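Local structure of protein Niban 2 (Homo sapiens, 7CTP) at residues Glu359-Val363 with Lys400-Cys404; Ala348-Thr353 with Lys407-Leu413. The protein may suppress apoptosis and promote melanoma cell invasion, and is a myristoylated protein with a PH domain that is found at membranes and in the cytoplasm. Residues are numbered along the deposited sequence.

In the fold
Both contacts lie along one helix, 342-378, and the chain that returns to it after helix 384-391. Contact 1 sits further along the helix, against the short helix 402-405; contact 2 uses an earlier part, against the loop running toward helix 422-455. As the helix advances from Ala-348 to Val-363 its partner runs backward from Leu-413 to Lys-400, so the two parts of the chain run antiparallel. The centres of the contacts are about 15 Å apart, and the two meet in packing where Glu-359 OE2 lies 4.0 Å from Lys-407 CE. Helices 422-455 and 464-511 pack against both, in the helical portion of a model that covers the larger N-terminal part of the protein, PH domain included.

Contact 1 of 2, residues Glu359-Val363 with Lys400-Cys404; sequences EVRDV and KMQSC
Build 359-363 as regular alpha helix, mid-way along helix 342-378, with Val-363 N bonded to Glu-359 O at 2.8 Å. Opposite it, 400-404 leads from loop into the short helix 402-405; its Cys-404 N to Met-401 O bond (3.0 Å) is weak. The two run antiparallel: the CA atoms of Glu-359 and Cys-404 are 5.2 Å apart, and those of Val-363 and Lys-400 are 7.4 Å apart, so the gap widens toward Lys-400. Together they bury 276 Å².

One hydrogen bond joins the segments. Ser-403, chi1 p, donates from OG to Glu-359 OE1 at 2.7 Å. In Glu-359, chi1 t lays CG 3.6 Å from Cys-404 CA, and chi2 p then turns the carboxylate toward Ser-403 OG. Lys-400, by contrast, extends its side chain away from the segment and forms a salt bridge with Glu-367, two turns further along from Glu-359.

The apolar contacts centre on Cys-404, whose chi1 of -46° sets SG 3.7 Å from Val-360 CG2 and 4.0 Å from Val-363 CG2. Both valines have chi1 t. Met-401 is folded, with all three chi angles m, and its CE only just reaches Val-360 CG2 at 4.5 Å. Val-363 CG1 lies 4.0 Å from Lys-400 O. Met-440 of helix 422-455 touches both valines and Met-401, covering this apolar patch.

Polar at the Glu-359 and Ser-403 side and apolar beneath Met-440, this is a single helical turn, in the connection between helices 384-391 and 422-455, docking against long helix 342-378 in the largely helical part of the chain.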
loop_
_atom_site.group_PDB
_atom_site.type_symbol
_atom_site.label_atom_id
_atom_site.label_comp_id
_atom_site.label_asym_id
_atom_site.label_seq_id
_atom_site.Cartn_x
_atom_site.Cartn_y
_atom_site.Cartn_z
ATOM N N GLU A 359 -3.576 8.600 -19.280
ATOM C CA GLU A 359 -4.455 9.653 -18.780
ATOM C C GLU A 359 -3.685 10.675 -17.948
ATOM O O GLU A 359 -3.949 11.879 -18.041
ATOM C CB GLU A 359 -5.608 9.043 -17.980
ATOM C CG GLU A 359 -6.626 10.062 -17.442
ATOM C CD GLU A 359 -7.518 10.678 -18.526
ATOM O OE1 GLU A 359 -8.262 11.624 -18.197
ATOM O OE2 GLU A 359 -7.484 10.219 -19.686
ATOM N N VAL A 360 -2.718 10.223 -17.137
ATOM C CA VAL A 360 -1.856 11.163 -16.421
ATOM C C VAL A 360 -1.166 12.102 -17.407
ATOM O O VAL A 360 -1.117 13.321 -17.206
ATOM C CB VAL A 360 -0.825 10.403 -15.570
ATOM C CG1 VAL A 360 0.256 11.373 -15.065
ATOM C CG2 VAL A 360 -1.531 9.704 -14.410
ATOM N N ARG A 361 -0.631 11.539 -18.488
ATOM C CA ARG A 361 0.021 12.334 -19.524
ATOM C C ARG A 361 -0.943 13.357 -20.112
ATOM O O ARG A 361 -0.601 14.535 -20.274
ATOM C CB ARG A 361 0.558 11.402 -20.610
ATOM C CG ARG A 361 1.549 12.025 -21.606
ATOM C CD ARG A 361 1.671 11.130 -22.835
ATOM N NE ARG A 361 2.871 11.391 -23.628
ATOM C CZ ARG A 361 2.939 12.285 -24.610
ATOM N NH1 ARG A 361 1.877 13.018 -24.910
ATOM N NH2 ARG A 361 4.070 12.446 -25.289
ATOM N N ASP A 362 -2.168 12.925 -20.414
ATOM C CA ASP A 362 -3.139 13.825 -21.025
ATOM C C ASP A 362 -3.547 14.933 -20.064
ATOM O O ASP A 362 -3.706 16.089 -20.473
ATOM C CB ASP A 362 -4.359 13.031 -21.492
ATOM C CG ASP A 362 -4.029 12.052 -22.603
ATOM O OD1 ASP A 362 -2.895 12.111 -23.136
ATOM O OD2 ASP A 362 -4.898 11.220 -22.947
ATOM N N VAL A 363 -3.716 14.604 -18.781
ATOM C CA VAL A 363 -4.078 15.623 -17.803
ATOM C C VAL A 363 -2.937 16.618 -17.630
ATOM O O VAL A 363 -3.157 17.832 -17.518
ATOM C CB VAL A 363 -4.466 14.961 -16.467
ATOM C CG1 VAL A 363 -4.521 15.996 -15.353
ATOM C CG2 VAL A 363 -5.828 14.267 -16.597
ATOM N N LYS A 400 -8.793 16.574 -10.351
ATOM C CA LYS A 400 -8.137 16.423 -11.644
ATOM C C LYS A 400 -7.452 15.072 -11.789
ATOM O O LYS A 400 -7.334 14.563 -12.908
ATOM C CB LYS A 400 -7.155 17.573 -11.862
ATOM C CG LYS A 400 -7.875 18.913 -12.092
ATOM C CD LYS A 400 -6.914 20.075 -12.316
ATOM C CE LYS A 400 -7.684 21.387 -12.545
ATOM N NZ LYS A 400 -6.766 22.570 -12.661
ATOM N N MET A 401 -7.016 14.461 -10.682
ATOM C CA MET A 401 -6.401 13.143 -10.767
ATOM C C MET A 401 -7.414 12.009 -10.877
ATOM O O MET A 401 -7.020 10.887 -11.199
ATOM C CB MET A 401 -5.508 12.898 -9.549
ATOM C CG MET A 401 -4.221 13.740 -9.552
ATOM S SD MET A 401 -3.103 13.287 -10.882
ATOM C CE MET A 401 -2.806 11.555 -10.532
ATOM N N GLN A 402 -8.697 12.274 -10.627
ATOM C CA GLN A 402 -9.657 11.179 -10.495
ATOM C C GLN A 402 -9.828 10.408 -11.795
ATOM O O GLN A 402 -10.004 9.185 -11.774
ATOM C CB GLN A 402 -11.003 11.703 -10.005
ATOM C CG GLN A 402 -10.966 12.253 -8.592
ATOM C CD GLN A 402 -10.233 11.338 -7.617
ATOM O OE1 GLN A 402 -10.271 10.110 -7.736
ATOM N NE2 GLN A 402 -9.557 11.939 -6.642
ATOM N N SER A 403 -9.785 11.100 -12.936
ATOM C CA SER A 403 -9.946 10.404 -14.214
ATOM C C SER A 403 -8.786 9.451 -14.481
ATOM O O SER A 403 -8.956 8.456 -15.197
ATOM C CB SER A 403 -10.095 11.412 -15.355
ATOM O OG SER A 403 -8.877 12.099 -15.600
ATOM N N CYS A 404 -7.605 9.729 -13.915
ATOM C CA CYS A 404 -6.489 8.792 -14.025
ATOM C C CYS A 404 -6.720 7.568 -13.148
ATOM O O CYS A 404 -6.584 6.426 -13.604
ATOM C CB CYS A 404 -5.171 9.471 -13.635
ATOM S SG CYS A 404 -4.907 11.114 -14.345
#

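Contact 2 of 2, residues Ala348-Thr353 with Lys407-Leu413; sequences ALMVPT and KMESLRL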
loop_
_atom_site.group_PDB
_atom_site.type_symbol
_atom_site.label_atom_id
_atom_site.label_comp_id
_atom_site.label_asym_id
_atom_site.label_seq_id
_atom_site.Cartn_x
_atom_site.Cartn_y
_atom_site.Cartn_z
ATOM N N ALA A 348 -4.438 -8.624 -18.421
ATOM C CA ALA A 348 -5.428 -8.043 -17.518
ATOM C C ALA A 348 -4.855 -6.852 -16.764
ATOM O O ALA A 348 -5.566 -5.879 -16.488
ATOM C CB ALA A 348 -5.928 -9.099 -16.534
ATOM N N LEU A 349 -3.571 -6.913 -16.418
ATOM C CA LEU A 349 -2.954 -5.828 -15.662
ATOM C C LEU A 349 -2.537 -4.675 -16.562
ATOM O O LEU A 349 -2.591 -3.506 -16.158
ATOM C CB LEU A 349 -1.734 -6.353 -14.918
ATOM C CG LEU A 349 -1.153 -5.458 -13.835
ATOM C CD1 LEU A 349 -2.123 -5.332 -12.667
ATOM C CD2 LEU A 349 0.172 -6.036 -13.388
ATOM N N MET A 350 -2.109 -4.994 -17.779
ATOM C CA MET A 350 -1.478 -4.003 -18.637
ATOM C C MET A 350 -2.469 -2.959 -19.123
ATOM O O MET A 350 -2.157 -1.762 -19.168
ATOM C CB MET A 350 -0.842 -4.701 -19.823
ATOM C CG MET A 350 -1.742 -5.424 -20.772
ATOM S SD MET A 350 -1.203 -5.404 -22.498
ATOM C CE MET A 350 -1.704 -3.755 -22.990
ATOM N N VAL A 351 -3.659 -3.397 -19.503
ATOM C CA VAL A 351 -4.612 -2.545 -20.203
ATOM C C VAL A 351 -5.035 -1.386 -19.305
ATOM O O VAL A 351 -4.818 -0.225 -19.687
ATOM C CB VAL A 351 -5.805 -3.367 -20.719
ATOM C CG1 VAL A 351 -6.861 -2.445 -21.325
ATOM C CG2 VAL A 351 -5.325 -4.372 -21.750
ATOM N N PRO A 352 -5.604 -1.619 -18.112
ATOM C CA PRO A 352 -6.000 -0.462 -17.296
ATOM C C PRO A 352 -4.814 0.360 -16.822
ATOM O O PRO A 352 -4.902 1.593 -16.784
ATOM C CB PRO A 352 -6.758 -1.100 -16.124
ATOM C CG PRO A 352 -6.198 -2.476 -16.033
ATOM C CD PRO A 352 -5.946 -2.887 -17.438
ATOM N N THR A 353 -3.704 -0.295 -16.467
ATOM C CA THR A 353 -2.525 0.428 -15.996
ATOM C C THR A 353 -2.017 1.395 -17.054
ATOM O O THR A 353 -1.685 2.547 -16.751
ATOM C CB THR A 353 -1.410 -0.549 -15.616
ATOM O OG1 THR A 353 -1.878 -1.465 -14.616
ATOM C CG2 THR A 353 -0.203 0.222 -15.073
ATOM N N LYS A 407 -9.138 4.740 -14.203
ATOM C CA LYS A 407 -8.764 3.752 -15.216
ATOM C C LYS A 407 -8.489 2.386 -14.600
ATOM O O LYS A 407 -8.622 1.362 -15.280
ATOM C CB LYS A 407 -7.545 4.228 -16.011
ATOM C CG LYS A 407 -7.754 5.524 -16.780
ATOM C CD LYS A 407 -8.878 5.397 -17.810
ATOM C CE LYS A 407 -8.872 6.601 -18.754
ATOM N NZ LYS A 407 -10.175 6.748 -19.477
ATOM N N MET A 408 -8.128 2.340 -13.315
ATOM C CA MET A 408 -7.813 1.059 -12.685
ATOM C C MET A 408 -9.038 0.304 -12.201
ATOM O O MET A 408 -8.918 -0.882 -11.888
ATOM C CB MET A 408 -6.865 1.246 -11.495
ATOM C CG MET A 408 -5.488 1.761 -11.853
ATOM S SD MET A 408 -4.675 0.836 -13.163
ATOM C CE MET A 408 -4.688 -0.832 -12.512
ATOM N N GLU A 409 -10.207 0.941 -12.128
ATOM C CA GLU A 409 -11.326 0.249 -11.501
ATOM C C GLU A 409 -11.887 -0.868 -12.368
ATOM O O GLU A 409 -12.632 -1.706 -11.855
ATOM C CB GLU A 409 -12.415 1.243 -11.097
ATOM C CG GLU A 409 -12.003 2.004 -9.837
ATOM C CD GLU A 409 -12.500 3.424 -9.798
ATOM O OE1 GLU A 409 -11.755 4.288 -9.293
ATOM O OE2 GLU A 409 -13.640 3.676 -10.236
ATOM N N SER A 410 -11.514 -0.933 -13.645
ATOM C CA SER A 410 -11.884 -2.082 -14.466
ATOM C C SER A 410 -10.937 -3.268 -14.299
ATOM O O SER A 410 -11.156 -4.313 -14.927
ATOM C CB SER A 410 -11.960 -1.673 -15.942
ATOM O OG SER A 410 -10.698 -1.263 -16.439
ATOM N N LEU A 411 -9.901 -3.145 -13.471
ATOM C CA LEU A 411 -8.957 -4.244 -13.297
ATOM C C LEU A 411 -9.648 -5.442 -12.671
ATOM O O LEU A 411 -10.347 -5.308 -11.663
ATOM C CB LEU A 411 -7.784 -3.816 -12.416
ATOM C CG LEU A 411 -6.827 -4.962 -12.067
ATOM C CD1 LEU A 411 -6.196 -5.525 -13.332
ATOM C CD2 LEU A 411 -5.766 -4.527 -11.071
ATOM N N ARG A 412 -9.449 -6.613 -13.274
ATOM C CA ARG A 412 -9.885 -7.879 -12.692
ATOM C C ARG A 412 -8.830 -8.933 -12.990
ATOM O O ARG A 412 -8.568 -9.231 -14.158
ATOM C CB ARG A 412 -11.256 -8.301 -13.234
ATOM C CG ARG A 412 -12.392 -7.403 -12.762
ATOM C CD ARG A 412 -13.768 -7.913 -13.174
ATOM N NE ARG A 412 -14.171 -9.105 -12.430
ATOM C CZ ARG A 412 -14.042 -10.348 -12.887
ATOM N NH1 ARG A 412 -13.524 -10.561 -14.090
ATOM N NH2 ARG A 412 -14.431 -11.378 -12.146
ATOM N N LEU A 413 -8.224 -9.489 -11.938
ATOM C CA LEU A 413 -7.121 -10.435 -12.062
ATOM C C LEU A 413 -7.557 -11.801 -11.562
ATOM O O LEU A 413 -8.179 -11.903 -10.498
ATOM C CB LEU A 413 -5.897 -9.976 -11.262
ATOM C CG LEU A 413 -5.105 -8.753 -11.717
ATOM C CD1 LEU A 413 -4.172 -8.283 -10.606
ATOM C CD2 LEU A 413 -4.319 -9.055 -12.986
HETATM O O HOH W 1 -8.276 -6.055 -16.205
#
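Pro-352, at a kink in helix 342-378, sits at the centre of the contact. Its ring, puckered C-gamma endo, points at the loop, and the residue has more of its surface covered by the other segment than any other here: CB is 3.2 Å from Lys-407 O, and CG is 4.1 Å from Leu-411 CD1. Having no amide hydrogen, it kinks the helix. Met-408 curls beneath it with all three chi angles m, placing SD 3.7 Å from Pro-352 C and CE 3.6 Å from Thr-353 OG1. Thr-353, chi1 m, turns its hydroxyl back to Leu-349 O at 2.7 Å, beside a weak backbone bond to the same oxygen.

Leu-349 and Leu-411 both take t,p rotamers, bringing Leu-349 CD1 4.1 Å from Leu-411 CD2. Leu-413, m,t, sets CD1 4.1 Å from Leu-349 CD1 and CD2 3.9 Å from Ala-348 CB. Thus 407-413, between helices 402-405 and 422-455, packs on helix 342-378 mainly through apolar side chains, with one water as polar bridge from Ala-348 O (2.7 Å) to Arg-412 N (3.2 Å).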